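Local atomic coordinates of cell division control protein Cdc48 (Mycobacterium smegmatis, PDB entry 5E7P), a protein that probably binds and hydrolyses ATP, and carries ADP at two nucleotide sites. Residues Gly38-Pro44 / Ala68-Ala73; Ile52-Asp56 / Val465-Arg471. The contacts are given in a common frame with arbitrary orientation. Numbering follows the deposited sequence.

Contact 1: Gly38-Pro44 / Ala68-Ala73; sequences GVVRLHP and AVAGVA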
loop_
_atom_site.group_PDB
_atom_site.type_symbol
_atom_site.label_atom_id
_atom_site.label_comp_id
_atom_site.label_asym_id
_atom_site.label_seq_id
_atom_site.Cartn_x
_atom_site.Cartn_y
_atom_site.Cartn_z
ATOM N N GLY A 38 -16.276 -9.387 5.869
ATOM C CA GLY A 38 -16.135 -8.750 4.573
ATOM C C GLY A 38 -15.424 -9.622 3.557
ATOM O O GLY A 38 -14.733 -9.121 2.671
ATOM N N VAL A 39 -15.601 -10.933 3.679
ATOM C CA VAL A 39 -14.908 -11.877 2.809
ATOM C C VAL A 39 -15.871 -12.830 2.107
ATOM O O VAL A 39 -16.696 -13.479 2.749
ATOM C CB VAL A 39 -13.861 -12.699 3.597
ATOM C CG1 VAL A 39 -13.332 -13.851 2.750
ATOM C CG2 VAL A 39 -12.719 -11.802 4.074
ATOM N N VAL A 40 -15.760 -12.906 0.784
ATOM C CA VAL A 40 -16.534 -13.861 -0.003
ATOM C C VAL A 40 -15.608 -14.943 -0.573
ATOM O O VAL A 40 -14.540 -14.640 -1.105
ATOM C CB VAL A 40 -17.327 -13.155 -1.131
ATOM C CG1 VAL A 40 -16.400 -12.316 -2.001
ATOM C CG2 VAL A 40 -18.095 -14.167 -1.970
ATOM N N ARG A 41 -16.014 -16.203 -0.443
ATOM C CA ARG A 41 -15.175 -17.325 -0.860
ATOM C C ARG A 41 -15.425 -17.752 -2.310
ATOM O O ARG A 41 -16.526 -18.171 -2.672
ATOM C CB ARG A 41 -15.361 -18.518 0.083
ATOM C CG ARG A 41 -14.870 -18.288 1.504
ATOM C CD ARG A 41 -13.352 -18.271 1.572
ATOM N NE ARG A 41 -12.869 -17.922 2.906
ATOM C CZ ARG A 41 -11.611 -17.590 3.184
ATOM N NH1 ARG A 41 -10.700 -17.561 2.220
ATOM N NH2 ARG A 41 -11.263 -17.281 4.426
ATOM N N LEU A 42 -14.385 -17.646 -3.130
ATOM C CA LEU A 42 -14.473 -18.001 -4.540
ATOM C C LEU A 42 -13.464 -19.084 -4.899
ATOM O O LEU A 42 -12.370 -19.138 -4.337
ATOM C CB LEU A 42 -14.230 -16.767 -5.411
ATOM C CG LEU A 42 -15.242 -15.627 -5.296
ATOM C CD1 LEU A 42 -14.753 -14.392 -6.037
ATOM C CD2 LEU A 42 -16.591 -16.074 -5.828
ATOM N N HIS A 43 -13.840 -19.948 -5.834
ATOM C CA HIS A 43 -12.925 -20.947 -6.363
ATOM C C HIS A 43 -11.810 -20.235 -7.121
ATOM O O HIS A 43 -12.044 -19.197 -7.739
ATOM C CB HIS A 43 -13.673 -21.901 -7.295
ATOM C CG HIS A 43 -12.917 -23.152 -7.618
ATOM N ND1 HIS A 43 -11.951 -23.208 -8.597
ATOM C CD2 HIS A 43 -12.987 -24.397 -7.088
ATOM C CE1 HIS A 43 -11.456 -24.432 -8.657
ATOM N NE2 HIS A 43 -12.068 -25.172 -7.751
ATOM N N PRO A 44 -10.586 -20.776 -7.060
ATOM C CA PRO A 44 -9.449 -20.178 -7.769
ATOM C C PRO A 44 -9.688 -20.024 -9.271
ATOM O O PRO A 44 -9.155 -19.095 -9.881
ATOM C CB PRO A 44 -8.322 -21.180 -7.518
ATOM C CG PRO A 44 -8.669 -21.798 -6.209
ATOM C CD PRO A 44 -10.168 -21.885 -6.183
ATOM N N ALA A 68 -17.286 -7.097 -1.898
ATOM C CA ALA A 68 -16.603 -7.851 -0.859
ATOM C C ALA A 68 -15.196 -8.218 -1.311
ATOM O O ALA A 68 -14.855 -8.070 -2.483
ATOM C CB ALA A 68 -17.396 -9.098 -0.499
ATOM N N VAL A 69 -14.384 -8.693 -0.372
ATOM C CA VAL A 69 -13.018 -9.107 -0.668
ATOM C C VAL A 69 -12.988 -10.576 -1.075
ATOM O O VAL A 69 -13.525 -11.436 -0.372
ATOM C CB VAL A 69 -12.092 -8.893 0.549
ATOM C CG1 VAL A 69 -10.687 -9.421 0.265
ATOM C CG2 VAL A 69 -12.051 -7.419 0.928
ATOM N N ALA A 70 -12.365 -10.864 -2.213
ATOM C CA ALA A 70 -12.287 -12.237 -2.697
ATOM C C ALA A 70 -11.275 -13.054 -1.904
ATOM O O ALA A 70 -10.074 -12.786 -1.943
ATOM C CB ALA A 70 -11.953 -12.274 -4.180
ATOM N N GLY A 71 -11.773 -14.049 -1.181
ATOM C CA GLY A 71 -10.918 -15.001 -0.499
ATOM C C GLY A 71 -11.042 -16.355 -1.169
ATOM O O GLY A 71 -12.110 -16.707 -1.666
ATOM N N VAL A 72 -9.951 -17.115 -1.197
ATOM C CA VAL A 72 -9.960 -18.420 -1.845
ATOM C C VAL A 72 -10.805 -19.423 -1.062
ATOM O O VAL A 72 -10.638 -19.583 0.148
ATOM C CB VAL A 72 -8.533 -18.970 -2.041
ATOM C CG1 VAL A 72 -8.579 -20.391 -2.586
ATOM C CG2 VAL A 72 -7.743 -18.066 -2.974
ATOM N N ALA A 73 -11.721 -20.087 -1.762
ATOM C CA ALA A 73 -12.592 -21.077 -1.144
ATOM C C ALA A 73 -11.813 -22.331 -0.781
ATOM O O ALA A 73 -10.883 -22.722 -1.489
ATOM C CB ALA A 73 -13.745 -21.421 -2.072
#

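Contact 2: Ile52-Asp56 / Val465-Arg471; sequences IREWD and VIRPLSR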
loop_
_atom_site.group_PDB
_atom_site.type_symbol
_atom_site.label_atom_id
_atom_site.label_comp_id
_atom_site.label_asym_id
_atom_site.label_seq_id
_atom_site.Cartn_x
_atom_site.Cartn_y
_atom_site.Cartn_z
ATOM N N ILE A 52 -8.374 -11.743 -11.605
ATOM C CA ILE A 52 -7.974 -11.172 -10.326
ATOM C C ILE A 52 -7.217 -12.177 -9.467
ATOM O O ILE A 52 -7.246 -13.379 -9.727
ATOM C CB ILE A 52 -9.193 -10.690 -9.527
ATOM C CG1 ILE A 52 -10.138 -11.861 -9.254
ATOM C CG2 ILE A 52 -9.905 -9.570 -10.270
ATOM C CD1 ILE A 52 -11.383 -11.469 -8.505
ATOM N N ARG A 53 -6.541 -11.672 -8.440
ATOM C CA ARG A 53 -5.874 -12.528 -7.467
ATOM C C ARG A 53 -6.713 -12.586 -6.202
ATOM O O ARG A 53 -7.743 -11.924 -6.103
ATOM C CB ARG A 53 -4.490 -11.977 -7.123
ATOM C CG ARG A 53 -3.530 -11.881 -8.292
ATOM C CD ARG A 53 -2.220 -11.259 -7.845
ATOM N NE ARG A 53 -2.426 -9.920 -7.298
ATOM C CZ ARG A 53 -1.555 -9.281 -6.521
ATOM N NH1 ARG A 53 -0.408 -9.859 -6.185
ATOM N NH2 ARG A 53 -1.838 -8.063 -6.075
ATOM N N GLU A 54 -6.266 -13.374 -5.233
ATOM C CA GLU A 54 -6.889 -13.377 -3.919
ATOM C C GLU A 54 -6.729 -11.991 -3.292
ATOM O O GLU A 54 -5.778 -11.275 -3.608
ATOM C CB GLU A 54 -6.243 -14.444 -3.033
ATOM C CG GLU A 54 -6.974 -14.700 -1.726
ATOM C CD GLU A 54 -6.202 -15.612 -0.794
ATOM O OE1 GLU A 54 -5.032 -15.926 -1.101
ATOM O OE2 GLU A 54 -6.768 -16.012 0.247
ATOM N N TRP A 55 -7.670 -11.625 -2.422
ATOM C CA TRP A 55 -7.700 -10.330 -1.723
ATOM C C TRP A 55 -8.150 -9.137 -2.573
ATOM O O TRP A 55 -8.352 -8.044 -2.048
ATOM C CB TRP A 55 -6.378 -10.008 -1.011
ATOM C CG TRP A 55 -5.934 -11.043 -0.022
ATOM C CD1 TRP A 55 -4.750 -11.715 -0.023
ATOM C CD2 TRP A 55 -6.669 -11.528 1.111
ATOM N NE1 TRP A 55 -4.697 -12.584 1.038
ATOM C CE2 TRP A 55 -5.864 -12.489 1.750
ATOM C CE3 TRP A 55 -7.928 -11.241 1.647
ATOM C CZ2 TRP A 55 -6.274 -13.167 2.898
ATOM C CZ3 TRP A 55 -8.336 -11.916 2.784
ATOM C CH2 TRP A 55 -7.510 -12.867 3.397
ATOM N N ASP A 56 -8.310 -9.334 -3.876
ATOM C CA ASP A 56 -8.917 -8.290 -4.695
ATOM C C ASP A 56 -10.416 -8.236 -4.415
ATOM O O ASP A 56 -11.029 -9.255 -4.096
ATOM C CB ASP A 56 -8.647 -8.513 -6.184
ATOM C CG ASP A 56 -7.223 -8.161 -6.576
ATOM O OD1 ASP A 56 -6.550 -7.444 -5.804
ATOM O OD2 ASP A 56 -6.779 -8.597 -7.660
ATOM N N VAL A 465 -8.408 -14.595 6.836
ATOM C CA VAL A 465 -9.458 -13.577 6.753
ATOM C C VAL A 465 -8.960 -12.128 6.784
ATOM O O VAL A 465 -9.712 -11.206 6.467
ATOM C CB VAL A 465 -10.516 -13.756 7.865
ATOM C CG1 VAL A 465 -11.320 -15.026 7.641
ATOM C CG2 VAL A 465 -9.855 -13.760 9.237
ATOM N N ILE A 466 -7.704 -11.922 7.164
ATOM C CA ILE A 466 -7.168 -10.567 7.266
ATOM C C ILE A 466 -6.403 -10.148 6.013
ATOM O O ILE A 466 -5.366 -10.722 5.684
ATOM C CB ILE A 466 -6.251 -10.405 8.491
ATOM C CG1 ILE A 466 -7.030 -10.682 9.777
ATOM C CG2 ILE A 466 -5.648 -9.007 8.521
ATOM C CD1 ILE A 466 -8.257 -9.811 9.947
ATOM N N ARG A 467 -6.920 -9.140 5.318
ATOM C CA ARG A 467 -6.245 -8.620 4.137
ATOM C C ARG A 467 -5.253 -7.529 4.512
ATOM O O ARG A 467 -5.614 -6.557 5.177
ATOM C CB ARG A 467 -7.250 -8.076 3.121
ATOM C CG ARG A 467 -6.586 -7.524 1.870
ATOM C CD ARG A 467 -7.586 -7.074 0.826
ATOM N NE ARG A 467 -8.332 -5.885 1.229
ATOM C CZ ARG A 467 -9.115 -5.188 0.410
ATOM N NH1 ARG A 467 -9.243 -5.559 -0.855
ATOM N NH2 ARG A 467 -9.764 -4.117 0.851
ATOM N N PRO A 468 -3.991 -7.692 4.086
ATOM C CA PRO A 468 -2.983 -6.649 4.290
ATOM C C PRO A 468 -3.376 -5.379 3.550
ATOM O O PRO A 468 -3.914 -5.451 2.442
ATOM C CB PRO A 468 -1.714 -7.255 3.682
ATOM C CG PRO A 468 -2.200 -8.315 2.752
ATOM C CD PRO A 468 -3.448 -8.858 3.370
ATOM N N LEU A 469 -3.113 -4.234 4.173
ATOM C CA LEU A 469 -3.451 -2.927 3.616
ATOM C C LEU A 469 -2.818 -2.732 2.239
ATOM O O LEU A 469 -3.367 -2.042 1.382
ATOM C CB LEU A 469 -2.994 -1.825 4.575
ATOM C CG LEU A 469 -3.929 -0.640 4.815
ATOM C CD1 LEU A 469 -5.324 -1.125 5.164
ATOM C CD2 LEU A 469 -3.378 0.247 5.922
ATOM N N SER A 470 -1.674 -3.371 2.021
ATOM C CA SER A 470 -0.978 -3.297 0.742
ATOM C C SER A 470 -1.769 -3.953 -0.394
ATOM O O SER A 470 -1.451 -3.762 -1.566
ATOM C CB SER A 470 0.397 -3.951 0.855
ATOM O OG SER A 470 0.272 -5.318 1.210
ATOM N N ARG A 471 -2.792 -4.729 -0.048
ATOM C CA ARG A 471 -3.619 -5.392 -1.054
ATOM C C ARG A 471 -5.019 -4.789 -1.156
ATOM O O ARG A 471 -5.893 -5.360 -1.806
ATOM C CB ARG A 471 -3.735 -6.886 -0.747
ATOM C CG ARG A 471 -2.411 -7.625 -0.766
ATOM C CD ARG A 471 -1.897 -7.811 -2.182
ATOM N NE ARG A 471 -2.498 -8.977 -2.820
ATOM C CZ ARG A 471 -2.020 -10.213 -2.709
ATOM N NH1 ARG A 471 -0.933 -10.443 -1.983
ATOM N NH2 ARG A 471 -2.628 -11.218 -3.321
HETATM O O HOH W 1 -4.646 -8.126 -3.930
#

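Contact 1: Gly38-Pro44 / Ala68-Ala73
V40 and L42 meet two alanines at the apolar centre of this contact. V40 CG1 lies 3.7 Å from A68 CB, and L42 CD1 lies 4.0 Å from A70 CB. The two segments form a parallel strand pair in the Cdc48 N-terminal domain, which belongs to the double-psi beta-barrel clan. On its other side R41 pairs through its backbone with L83 of strand 81-84. V58, L84 and L47 also pack against this apolar group. V39, V69 and R41 point to the opposite face of the sheet from V40 and A70. At G71 a CB would project on the side of V39 and R41 and would clash with V39 CG1 and R41 NH1. Further along, P44 CG touches V72 CG1 at 3.9 Å.

Around this core the backbones form a ladder. V69 N donates to G38 O (3.1 Å) and V40 N to V69 O (2.9 Å). G71 N then donates to V40 O (2.8 Å), L42 N to G71 O (2.9 Å) and A73 N to L42 O (2.8 Å). The alternation of donor and acceptor is that of parallel strands. H43, just past the strand, is the N-cap of helix 44-50; its ND1 is hydrogen-bonded to E45 N. The polar edge belongs to R41. Its NH2 forms a salt bridge with D34 and a hydrogen bond with T464 O. Its NH1 donates to V72 O at 2.9 Å.

Contact 2: Ile52-Asp56 / Val465-Arg471
Two arginines from segment 465-471 reach the backbone carbonyls of a type II beta turn, R53 to D56. R467 NH1 donates to W55 O at 2.9 Å with good geometry. R471 NH2 donates to E54 O at 3.2 Å. One water accepts from R471 NE (2.6 Å) and donates to D56 OD1 (2.8 Å), with a weak bond to E54 O. D56 OD2 accepts from R53 N at 3.2 Å across the turn, whose own D56 N to R53 O bond is weak at 3.5 Å. R471 N donates to P468 O (2.8 Å). R467 NH2 is satisfied by G136 O, and R53 NH1 by S481 O.

The guanidinium of R53 lies flat on that of R471, with centres 4.0 Å apart and planes at 16°. The charges are alike. R53 NH1 also has a long, weak ion pair with D486. W55 CD1 lies over the other face of the R471 guanidinium. R467 CA and I466 O lie over one face of the W55 ring, and W55 CE3 is 3.6 Å from R467 CB. This is an interdomain contact, joining a turn of the N-terminal domain to the loop after helix 456-462. The R53 side chain is about 7 Å from a bound ADP.

The turn lies between helix 44-50 and strand 57-61. V465, I466 and P468 touch helix 427-448, while W55 and R467 touch V69 of strand 65-72.

Overall arrangement
The centres of the two contacts are 10 Å apart, and their segments alternate along the chain: 38-44, 52-56, 68-73, then 465-471. Contact 1 is internal to the N-terminal domain. Contact 2 joins that domain to the loop between helices 456-462 and 491-506. Strand 65-72 connects them. A70 probably hydrogen-bonds to the turn twice, with A70 O 2.7 Å from W55 N and A70 N 2.8 Å from D56 O. V72 CG2 also packs on E54 CD at 3.6 Å. Strand 65-72 of the N-terminal sheet is thereby tied to the turn that meets segment 465-471, consistent with close contact between this domain and that loop, near the second ADP.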